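Local coordinates for ESX-5 secretion-associated protein EspG5 (Mycobacterium marinum, PDB 6VJ5) that acts as a specific cytoplasmic chaperone for its cognate PE/PPE proteins, keeping PE/PPE dimers from aggregating and supporting secretion of LipY and PE31/PPE18, at residues Q21-I26 with D65-Q70; D140-S145 with A151-D156; V209-Q214 with G250-Y255; V285-T288 with E293-T296. All coordinates share one frame; numbering follows the deposited sequence.

How the contacts relate
From the N terminus, contact 1 comes first: it closes a long loop by bringing the chain at 65-70 back to the end of helix 14-23. Contact 2 follows and spans a short connection, from the end of strand 136-141 to helix 147-159. Contact 3 lays helix 206-217 on strand 250-256, near the other end of the same ten-stranded antiparallel sheet that contact 2 reaches. Contact 4 folds the C-terminal tail back on helix 275-286. All four are in series, so none nests within or crosses another. Contacts 2 and 4 touch through Ser145 with Trp294 and Lys295, whereas the centres of contacts 1 and 3 lie about 45 Å apart on opposite sides of the chain's centre.

Contact 1: Q21-I26 with D65-Q70; sequences QALLDI and DTVNEQ
A Schellman motif ends helix 14-23, and the two leucines at that end, Leu23 and Leu24, receive Val67 of the small two-stranded hairpin 62-67. Val67 CG2 sits 3.7 Å from Leu23 CD1, and it also reaches Leu23 CB at 3.9 Å, so this one methyl lies against both the root and the tip of the leucine. Leu24 comes in at about a right angle to the valine, its CD2 4.0 Å from Val67 CB. With Val67 CG1 anti to the backbone N (chi1 175°), CG2 is left anti to the carbonyl carbon and turned to the leucines. No hydrogen bond crosses between the segments here.

In the Schellman turn, Ile26 N bonds to Gln21 O at 2.7 Å and Asp25 N to Ala22 O at 3.1 Å, with Asp25 at the positive phi of the C-prime position. Beyond Val67 the chain enters helix 69-79, for which Asn68 is the N-cap; its OD1 accepts a weak bond from Gln70 N. Val62 of the hairpin touches both Leu23 and Val67, while Ala72 and Arg76 of helix 69-79 lie against Leu24.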
loop_
_atom_site.group_PDB
_atom_site.type_symbol
_atom_site.label_atom_id
_atom_site.label_comp_id
_atom_site.label_asym_id
_atom_site.label_seq_id
_atom_site.Cartn_x
_atom_site.Cartn_y
_atom_site.Cartn_z
ATOM N N GLN C 21 3.863 4.663 14.500
ATOM C CA GLN C 21 2.848 3.658 14.217
ATOM C C GLN C 21 3.484 2.311 13.912
ATOM O O GLN C 21 2.994 1.268 14.358
ATOM C CB GLN C 21 1.981 4.101 13.044
ATOM C CG GLN C 21 1.085 5.272 13.341
ATOM C CD GLN C 21 0.330 5.725 12.119
ATOM O OE1 GLN C 21 0.921 6.233 11.167
ATOM N NE2 GLN C 21 -0.984 5.533 12.127
ATOM N N ALA C 22 4.577 2.316 13.145
ATOM C CA ALA C 22 5.259 1.072 12.810
ATOM C C ALA C 22 5.907 0.457 14.044
ATOM O O ALA C 22 5.722 -0.732 14.328
ATOM C CB ALA C 22 6.302 1.326 11.720
ATOM N N LEU C 23 6.663 1.259 14.802
ATOM C CA LEU C 23 7.316 0.744 16.001
ATOM C C LEU C 23 6.323 0.139 16.984
ATOM O O LEU C 23 6.704 -0.726 17.781
ATOM C CB LEU C 23 8.103 1.854 16.702
ATOM C CG LEU C 23 9.247 2.475 15.908
ATOM C CD1 LEU C 23 9.891 3.623 16.678
ATOM C CD2 LEU C 23 10.298 1.434 15.558
ATOM N N LEU C 24 5.064 0.571 16.944
ATOM C CA LEU C 24 4.052 0.134 17.897
ATOM C C LEU C 24 2.927 -0.645 17.231
ATOM O O LEU C 24 1.878 -0.853 17.860
ATOM C CB LEU C 24 3.492 1.353 18.638
ATOM C CG LEU C 24 4.530 2.263 19.304
ATOM C CD1 LEU C 24 4.004 3.690 19.371
ATOM C CD2 LEU C 24 4.882 1.764 20.695
ATOM N N ASP C 25 3.118 -1.073 15.982
ATOM C CA ASP C 25 2.148 -1.886 15.250
ATOM C C ASP C 25 0.754 -1.268 15.306
ATOM O O ASP C 25 -0.227 -1.912 15.681
ATOM C CB ASP C 25 2.133 -3.324 15.774
ATOM C CG ASP C 25 1.234 -4.231 14.959
ATOM O OD1 ASP C 25 1.395 -4.288 13.716
ATOM O OD2 ASP C 25 0.367 -4.902 15.562
ATOM N N ILE C 26 0.670 0.000 14.916
ATOM C CA ILE C 26 -0.595 0.716 14.801
ATOM C C ILE C 26 -0.896 0.874 13.317
ATOM O O ILE C 26 -0.151 1.544 12.592
ATOM C CB ILE C 26 -0.544 2.075 15.515
ATOM C CG1 ILE C 26 -0.290 1.862 17.010
ATOM C CG2 ILE C 26 -1.843 2.837 15.300
ATOM C CD1 ILE C 26 0.438 3.002 17.690
ATOM N N ASP C 65 15.247 1.402 20.341
ATOM C CA ASP C 65 14.171 0.947 19.470
ATOM C C ASP C 65 12.826 0.944 20.182
ATOM O O ASP C 65 11.828 0.492 19.608
ATOM C CB ASP C 65 14.477 -0.452 18.928
ATOM C CG ASP C 65 15.654 -0.460 17.973
ATOM O OD1 ASP C 65 15.767 0.482 17.161
ATOM O OD2 ASP C 65 16.468 -1.404 18.038
ATOM N N THR C 66 12.773 1.424 21.418
ATOM C CA THR C 66 11.548 1.449 22.204
ATOM C C THR C 66 11.053 2.886 22.290
ATOM O O THR C 66 11.838 3.805 22.546
ATOM C CB THR C 66 11.777 0.871 23.603
ATOM O OG1 THR C 66 12.459 1.831 24.416
ATOM C CG2 THR C 66 12.608 -0.409 23.520
ATOM N N VAL C 67 9.764 3.077 22.054
ATOM C CA VAL C 67 9.161 4.401 22.128
ATOM C C VAL C 67 8.927 4.758 23.588
ATOM O O VAL C 67 8.468 3.926 24.379
ATOM C CB VAL C 67 7.848 4.436 21.324
ATOM C CG1 VAL C 67 7.152 5.775 21.501
ATOM C CG2 VAL C 67 8.113 4.165 19.848
ATOM N N ASN C 68 9.284 5.989 23.959
ATOM C CA ASN C 68 8.930 6.541 25.263
ATOM C C ASN C 68 7.533 6.082 25.660
ATOM O O ASN C 68 6.589 6.179 24.873
ATOM C CB ASN C 68 9.010 8.072 25.199
ATOM C CG ASN C 68 8.654 8.737 26.509
ATOM O OD1 ASN C 68 7.556 8.556 27.029
ATOM N ND2 ASN C 68 9.581 9.525 27.044
ATOM N N GLU C 69 7.411 5.550 26.880
ATOM C CA GLU C 69 6.190 4.830 27.230
ATOM C C GLU C 69 5.010 5.769 27.453
ATOM O O GLU C 69 3.866 5.395 27.166
ATOM C CB GLU C 69 6.421 3.958 28.467
ATOM C CG GLU C 69 5.189 3.186 28.928
ATOM C CD GLU C 69 4.476 2.451 27.798
ATOM O OE1 GLU C 69 5.145 1.753 27.005
ATOM O OE2 GLU C 69 3.238 2.579 27.705
ATOM N N GLN C 70 5.247 6.977 27.966
ATOM C CA GLN C 70 4.156 7.940 28.073
ATOM C C GLN C 70 3.599 8.266 26.690
ATOM O O GLN C 70 2.381 8.258 26.474
ATOM C CB GLN C 70 4.631 9.208 28.788
ATOM C CG GLN C 70 4.954 9.031 30.273
ATOM C CD GLN C 70 6.343 8.454 30.518
ATOM O OE1 GLN C 70 7.097 8.196 29.579
ATOM N NE2 GLN C 70 6.689 8.258 31.785
#

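Contact 2: D140-S145 with A151-D156; sequences DDVSVS and AALVID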
loop_
_atom_site.group_PDB
_atom_site.type_symbol
_atom_site.label_atom_id
_atom_site.label_comp_id
_atom_site.label_asym_id
_atom_site.label_seq_id
_atom_site.Cartn_x
_atom_site.Cartn_y
_atom_site.Cartn_z
ATOM N N ASP C 140 -0.549 14.911 22.650
ATOM C CA ASP C 140 -0.492 15.314 24.049
ATOM C C ASP C 140 -1.790 14.893 24.721
ATOM O O ASP C 140 -2.775 14.562 24.055
ATOM C CB ASP C 140 -0.277 16.827 24.188
ATOM C CG ASP C 140 0.016 17.250 25.619
ATOM O OD1 ASP C 140 -0.480 16.586 26.550
ATOM O OD2 ASP C 140 0.738 18.247 25.820
ATOM N N ASP C 141 -1.773 14.901 26.051
ATOM C CA ASP C 141 -2.976 14.676 26.837
ATOM C C ASP C 141 -3.842 15.928 26.814
ATOM O O ASP C 141 -3.346 17.052 26.681
ATOM C CB ASP C 141 -2.623 14.304 28.279
ATOM C CG ASP C 141 -2.053 12.900 28.402
ATOM O OD1 ASP C 141 -2.769 11.924 28.087
ATOM O OD2 ASP C 141 -0.883 12.774 28.816
ATOM N N VAL C 142 -5.148 15.727 26.946
ATOM C CA VAL C 142 -6.115 16.813 26.869
ATOM C C VAL C 142 -7.145 16.624 27.973
ATOM O O VAL C 142 -7.644 15.516 28.196
ATOM C CB VAL C 142 -6.792 16.866 25.484
ATOM C CG1 VAL C 142 -7.656 15.632 25.266
ATOM C CG2 VAL C 142 -7.632 18.127 25.353
ATOM N N SER C 143 -7.460 17.715 28.666
ATOM C CA SER C 143 -8.442 17.696 29.745
ATOM C C SER C 143 -9.822 17.903 29.135
ATOM O O SER C 143 -10.140 18.996 28.658
ATOM C CB SER C 143 -8.125 18.771 30.779
ATOM O OG SER C 143 -6.788 18.650 31.240
ATOM N N VAL C 144 -10.637 16.851 29.140
ATOM C CA VAL C 144 -11.979 16.884 28.568
ATOM C C VAL C 144 -12.937 16.302 29.594
ATOM O O VAL C 144 -12.805 15.135 29.983
ATOM C CB VAL C 144 -12.067 16.105 27.246
ATOM C CG1 VAL C 144 -13.514 16.017 26.780
ATOM C CG2 VAL C 144 -11.199 16.760 26.184
ATOM N N SER C 145 -13.903 17.110 30.028
ATOM C CA SER C 145 -14.840 16.717 31.069
ATOM C C SER C 145 -16.258 16.579 30.491
ATOM O O SER C 145 -16.765 15.464 30.382
ATOM C CB SER C 145 -14.812 17.734 32.209
ATOM O OG SER C 145 -14.960 19.056 31.713
ATOM N N ALA C 151 -16.550 22.259 23.768
ATOM C CA ALA C 151 -16.960 23.506 23.129
ATOM C C ALA C 151 -15.922 24.599 23.339
ATOM O O ALA C 151 -15.570 25.321 22.399
ATOM C CB ALA C 151 -18.321 23.950 23.666
ATOM N N ALA C 152 -15.410 24.731 24.566
ATOM C CA ALA C 152 -14.414 25.762 24.842
ATOM C C ALA C 152 -13.149 25.539 24.024
ATOM O O ALA C 152 -12.540 26.497 23.533
ATOM C CB ALA C 152 -14.082 25.789 26.334
ATOM N N LEU C 153 -12.736 24.279 23.867
ATOM C CA LEU C 153 -11.523 23.993 23.111
ATOM C C LEU C 153 -11.695 24.346 21.639
ATOM O O LEU C 153 -10.765 24.859 21.006
ATOM C CB LEU C 153 -11.141 22.523 23.264
ATOM C CG LEU C 153 -10.708 22.087 24.663
ATOM C CD1 LEU C 153 -10.528 20.572 24.697
ATOM C CD2 LEU C 153 -9.426 22.782 25.085
ATOM N N VAL C 154 -12.872 24.072 21.075
ATOM C CA VAL C 154 -13.116 24.432 19.681
ATOM C C VAL C 154 -13.084 25.946 19.519
ATOM O O VAL C 154 -12.406 26.482 18.634
ATOM C CB VAL C 154 -14.455 23.848 19.197
ATOM C CG1 VAL C 154 -14.707 24.258 17.749
ATOM C CG2 VAL C 154 -14.467 22.336 19.347
ATOM N N ILE C 155 -13.820 26.658 20.378
ATOM C CA ILE C 155 -13.884 28.114 20.286
ATOM C C ILE C 155 -12.487 28.714 20.373
ATOM O O ILE C 155 -12.114 29.588 19.579
ATOM C CB ILE C 155 -14.806 28.681 21.382
ATOM C CG1 ILE C 155 -16.249 28.216 21.166
ATOM C CG2 ILE C 155 -14.710 30.203 21.408
ATOM C CD1 ILE C 155 -17.152 28.438 22.369
ATOM N N ASP C 156 -11.693 28.262 21.349
ATOM C CA ASP C 156 -10.341 28.787 21.495
ATOM C C ASP C 156 -9.535 28.582 20.219
ATOM O O ASP C 156 -8.792 29.474 19.793
ATOM C CB ASP C 156 -9.645 28.130 22.684
ATOM C CG ASP C 156 -9.719 28.980 23.941
ATOM O OD1 ASP C 156 -10.504 29.953 23.966
ATOM O OD2 ASP C 156 -8.980 28.681 24.899
#
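One methyl group, Leu153 CD1, carries the close part of this contact. Leu153 CD1 meets Val142 CG2 at 3.8 Å and Val144 CG2 at 4.1 Å, touching two valines that alternate along the extended chain with Ser143 between them. The branches reach it differently: in Val142 the methyl that touches is anti to the backbone N, whereas in Val144 it is anti to the carbonyl carbon. Leu153 extends from its helix and meets both valines at a slant.

The two segments join the end of a strand to the helix that follows it: strand 136-141, second from one edge of the ten-stranded antiparallel sheet within this chain, runs out into 142-145, and helix 147-159 then packs on the same sheet. On the sheet side the packing continues, since Trp127 of the neighbouring strand 126-133 touches both valines and Val154 of the helix rests on Val223 and Val225 of strand 221-231.

The other side is loose. Leu153 and Ser143 are exposed, the Ser143 side chain makes no contact with the helical segment, and the backbone Ser143 O comes only to 4.3 Å from Leu153 CD1. No hydrogen bond links the two segments, and they bury little surface between them. Polar ties lie at the ends instead: Ser145 N bonds to Ser149 OG at the start of the helix, and the Asp141 carboxylate forms a salt bridge to Arg74 through OD2 and a hydrogen bond with His126 through OD1.

Contact 3: V209-Q214 with G250-Y255; sequences VAALGQ and GRIALY
Ile252 points end-on into the helix, its terminal methyl CD1 pressing against the backbone and side chain around Ala211. Ile252 CD1 is 3.5 Å from Ala211 O and 3.8 Å from Ala211 CB, and it comes within 3.6 Å of Leu212 N, so it sits over the peptide that links the two residues. The extended second torsion (chi2 179°) of the isoleucine carries CD1 out to the helix surface.

Leu212 meets the isoleucine at about a right angle. Its CD1 lies 4.2 Å from Ile252 CD1 and, further along the strand, 4.2 Å from Leu254 CD2. A first torsion of -160° places the leucine CG anti to the backbone N, bringing the end of the side chain nearer the strand than its CB direction alone would.

Helix 206-217 thus packs across the ten-stranded antiparallel sheet; the axes of the two short segments approach to 8.9 Å, and their N-to-C directions differ by 92°. Ile252 and Leu254, two residues apart, turn their side chains to the same face of the strand, as beta geometry requires, and that face meets the helix. The four touching residues are buried, and no hydrogen bond joins the segments.

Met179 of helix 176-188 also touches Leu212, and Ile169 rests against Ala211. Leu254 additionally packs on an apolar side chain of another protein in the assembly. Arg251, between Gly250 and Ile252, forms salt bridges to Asp246 and Glu159.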
loop_
_atom_site.group_PDB
_atom_site.type_symbol
_atom_site.label_atom_id
_atom_site.label_comp_id
_atom_site.label_asym_id
_atom_site.label_seq_id
_atom_site.Cartn_x
_atom_site.Cartn_y
_atom_site.Cartn_z
ATOM N N VAL C 209 -31.040 35.514 6.962
ATOM C CA VAL C 209 -30.674 35.280 5.567
ATOM C C VAL C 209 -29.470 36.131 5.177
ATOM O O VAL C 209 -28.561 35.664 4.479
ATOM C CB VAL C 209 -31.875 35.548 4.645
ATOM C CG1 VAL C 209 -31.422 35.579 3.192
ATOM C CG2 VAL C 209 -32.945 34.495 4.845
ATOM N N ALA C 210 -29.445 37.393 5.607
ATOM C CA ALA C 210 -28.326 38.259 5.245
ATOM C C ALA C 210 -27.019 37.751 5.848
ATOM O O ALA C 210 -25.987 37.714 5.165
ATOM C CB ALA C 210 -28.603 39.695 5.693
ATOM N N ALA C 211 -27.037 37.359 7.125
ATOM C CA ALA C 211 -25.810 36.877 7.754
ATOM C C ALA C 211 -25.398 35.525 7.184
ATOM O O ALA C 211 -24.208 35.264 6.976
ATOM C CB ALA C 211 -25.984 36.784 9.269
ATOM N N LEU C 212 -26.371 34.652 6.928
ATOM C CA LEU C 212 -26.066 33.351 6.348
ATOM C C LEU C 212 -25.408 33.508 4.985
ATOM O O LEU C 212 -24.369 32.898 4.709
ATOM C CB LEU C 212 -27.347 32.530 6.241
ATOM C CG LEU C 212 -27.237 31.016 6.114
ATOM C CD1 LEU C 212 -26.431 30.411 7.225
ATOM C CD2 LEU C 212 -28.659 30.449 6.098
ATOM N N GLY C 213 -25.992 34.337 4.121
ATOM C CA GLY C 213 -25.403 34.543 2.808
ATOM C C GLY C 213 -23.963 35.008 2.887
ATOM O O GLY C 213 -23.128 34.624 2.064
ATOM N N GLN C 214 -23.650 35.835 3.884
ATOM C CA GLN C 214 -22.284 36.319 4.043
ATOM C C GLN C 214 -21.354 35.209 4.514
ATOM O O GLN C 214 -20.234 35.074 4.011
ATOM C CB GLN C 214 -22.270 37.492 5.022
ATOM C CG GLN C 214 -22.800 38.784 4.419
ATOM C CD GLN C 214 -23.448 39.700 5.441
ATOM O OE1 GLN C 214 -23.272 39.536 6.648
ATOM N NE2 GLN C 214 -24.212 40.671 4.956
ATOM N N GLY C 250 -21.151 38.298 11.421
ATOM C CA GLY C 250 -20.883 37.581 12.653
ATOM C C GLY C 250 -20.776 36.081 12.431
ATOM O O GLY C 250 -20.868 35.571 11.313
ATOM N N ARG C 251 -20.588 35.388 13.555
ATOM C CA ARG C 251 -20.348 33.954 13.561
ATOM C C ARG C 251 -21.654 33.197 13.755
ATOM O O ARG C 251 -22.396 33.457 14.708
ATOM C CB ARG C 251 -19.365 33.587 14.670
ATOM C CG ARG C 251 -19.036 32.105 14.752
ATOM C CD ARG C 251 -17.947 31.865 15.777
ATOM N NE ARG C 251 -16.683 32.468 15.366
ATOM C CZ ARG C 251 -15.728 32.845 16.208
ATOM N NH1 ARG C 251 -15.899 32.686 17.517
ATOM N NH2 ARG C 251 -14.605 33.381 15.741
ATOM N N ILE C 252 -21.914 32.248 12.859
ATOM C CA ILE C 252 -23.145 31.467 12.855
ATOM C C ILE C 252 -22.815 30.014 13.166
ATOM O O ILE C 252 -21.731 29.513 12.842
ATOM C CB ILE C 252 -23.870 31.578 11.497
ATOM C CG1 ILE C 252 -24.048 33.048 11.113
ATOM C CG2 ILE C 252 -25.207 30.859 11.543
ATOM C CD1 ILE C 252 -24.734 33.264 9.775
ATOM N N ALA C 253 -23.771 29.333 13.796
ATOM C CA ALA C 253 -23.648 27.925 14.146
ATOM C C ALA C 253 -24.775 27.147 13.489
ATOM O O ALA C 253 -25.941 27.533 13.595
ATOM C CB ALA C 253 -23.695 27.724 15.664
ATOM N N LEU C 254 -24.424 26.046 12.827
ATOM C CA LEU C 254 -25.384 25.180 12.162
ATOM C C LEU C 254 -25.191 23.755 12.649
ATOM O O LEU C 254 -24.058 23.278 12.762
ATOM C CB LEU C 254 -25.213 25.228 10.642
ATOM C CG LEU C 254 -25.242 26.617 10.008
ATOM C CD1 LEU C 254 -24.456 26.623 8.711
ATOM C CD2 LEU C 254 -26.680 27.039 9.761
ATOM N N TYR C 255 -26.296 23.072 12.922
ATOM C CA TYR C 255 -26.199 21.682 13.342
ATOM C C TYR C 255 -27.571 21.036 13.293
ATOM O O TYR C 255 -28.595 21.708 13.440
ATOM C CB TYR C 255 -25.619 21.573 14.755
ATOM C CG TYR C 255 -26.476 22.236 15.810
ATOM C CD1 TYR C 255 -27.514 21.545 16.420
ATOM C CD2 TYR C 255 -26.248 23.551 16.197
ATOM C CE1 TYR C 255 -28.297 22.141 17.384
ATOM C CE2 TYR C 255 -27.031 24.156 17.164
ATOM C CZ TYR C 255 -28.053 23.444 17.753
ATOM O OH TYR C 255 -28.839 24.034 18.713
#

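Contact 4: V285-T288 with E293-T296; sequences VLDT and EWKT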
loop_
_atom_site.group_PDB
_atom_site.type_symbol
_atom_site.label_atom_id
_atom_site.label_comp_id
_atom_site.label_asym_id
_atom_site.label_seq_id
_atom_site.Cartn_x
_atom_site.Cartn_y
_atom_site.Cartn_z
ATOM N N VAL C 285 -24.144 17.000 18.972
ATOM C CA VAL C 285 -23.321 16.074 18.204
ATOM C C VAL C 285 -23.097 14.798 19.001
ATOM O O VAL C 285 -23.313 13.685 18.507
ATOM C CB VAL C 285 -21.988 16.745 17.828
ATOM C CG1 VAL C 285 -21.009 15.715 17.297
ATOM C CG2 VAL C 285 -22.222 17.858 16.815
ATOM N N LEU C 286 -22.670 14.945 20.258
ATOM C CA LEU C 286 -22.318 13.783 21.065
ATOM C C LEU C 286 -23.538 12.943 21.413
ATOM O O LEU C 286 -23.422 11.722 21.570
ATOM C CB LEU C 286 -21.608 14.234 22.341
ATOM C CG LEU C 286 -20.285 14.967 22.119
ATOM C CD1 LEU C 286 -19.715 15.497 23.424
ATOM C CD2 LEU C 286 -19.280 14.048 21.428
ATOM N N ASP C 287 -24.708 13.563 21.536
ATOM C CA ASP C 287 -25.907 12.808 21.876
ATOM C C ASP C 287 -26.528 12.119 20.670
ATOM O O ASP C 287 -27.484 11.355 20.842
ATOM C CB ASP C 287 -26.933 13.724 22.546
ATOM C CG ASP C 287 -26.467 14.217 23.907
ATOM O OD1 ASP C 287 -25.596 13.554 24.507
ATOM O OD2 ASP C 287 -26.971 15.258 24.377
ATOM N N THR C 288 -26.007 12.359 19.464
ATOM C CA THR C 288 -26.448 11.654 18.268
ATOM C C THR C 288 -25.514 10.509 17.891
ATOM O O THR C 288 -25.678 9.911 16.823
ATOM C CB THR C 288 -26.578 12.617 17.086
ATOM O OG1 THR C 288 -25.339 13.311 16.880
ATOM C CG2 THR C 288 -27.696 13.618 17.330
ATOM N N GLU C 293 -24.352 6.741 25.703
ATOM C CA GLU C 293 -23.587 7.633 26.566
ATOM C C GLU C 293 -22.116 7.691 26.188
ATOM O O GLU C 293 -21.386 6.703 26.316
ATOM C CB GLU C 293 -23.730 7.181 28.020
ATOM C CG GLU C 293 -25.120 7.375 28.586
ATOM C CD GLU C 293 -25.238 6.898 30.017
ATOM O OE1 GLU C 293 -24.225 6.424 30.575
ATOM O OE2 GLU C 293 -26.348 6.996 30.582
ATOM N N TRP C 294 -21.674 8.875 25.767
ATOM C CA TRP C 294 -20.340 9.022 25.204
ATOM C C TRP C 294 -19.265 9.113 26.277
ATOM O O TRP C 294 -18.152 8.621 26.076
ATOM C CB TRP C 294 -20.297 10.260 24.305
ATOM C CG TRP C 294 -20.627 11.539 25.018
ATOM C CD1 TRP C 294 -21.872 12.054 25.246
ATOM C CD2 TRP C 294 -19.700 12.467 25.589
ATOM N NE1 TRP C 294 -21.775 13.244 25.923
ATOM C CE2 TRP C 294 -20.453 13.520 26.146
ATOM C CE3 TRP C 294 -18.308 12.512 25.683
ATOM C CZ2 TRP C 294 -19.859 14.603 26.788
ATOM C CZ3 TRP C 294 -17.720 13.586 26.321
ATOM C CH2 TRP C 294 -18.493 14.617 26.864
ATOM N N LYS C 295 -19.562 9.739 27.419
ATOM C CA LYS C 295 -18.539 9.898 28.447
ATOM C C LYS C 295 -18.013 8.551 28.925
ATOM O O LYS C 295 -16.840 8.438 29.297
ATOM C CB LYS C 295 -19.094 10.704 29.621
ATOM C CG LYS C 295 -19.642 12.058 29.209
ATOM C CD LYS C 295 -19.350 13.136 30.242
ATOM C CE LYS C 295 -20.479 13.285 31.250
ATOM N NZ LYS C 295 -20.555 14.687 31.764
ATOM N N THR C 296 -18.861 7.522 28.916
ATOM C CA THR C 296 -18.486 6.177 29.341
ATOM C C THR C 296 -18.936 5.198 28.267
ATOM O O THR C 296 -20.139 4.993 28.075
ATOM C CB THR C 296 -19.118 5.830 30.691
ATOM O OG1 THR C 296 -20.523 6.112 30.648
ATOM C CG2 THR C 296 -18.468 6.634 31.808
#
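The Trp294 indole is sandwiched, with Leu286 CD1 over one face and Lys295 CG over the opposite one. This is where the C-terminal tail folds back on the end of helix 275-286, a short return that tucks the indole against the helix. Leu286 CD1 makes a CH-pi contact, 3.5 Å from the centroid of the Trp294 six-membered ring and 14° off its normal; its nearest ring atom is CE2. Leu286 CB lies over the five-membered ring on the same side, 3.6 Å from Trp294 CD1, so the leucine runs along the indole from one ring to the other. On the far face, Lys295 CG stands 3.3 Å above the Trp294 ring plane, an aliphatic cover supplied by the next residue in the chain. At the edge, near the plane, Asp287 OD1 is 4.1 Å from Trp294 CD1.

Ile150 of helix 147-159 touches both Leu286 and Trp294, and strand 83-91 adds Val85 on the leucine and Leu83 on the indole. Nearby, Thr288 OG1 donates to Val285 O at 2.6 Å, approaching from the same face of that carbonyl plane as Thr288 N.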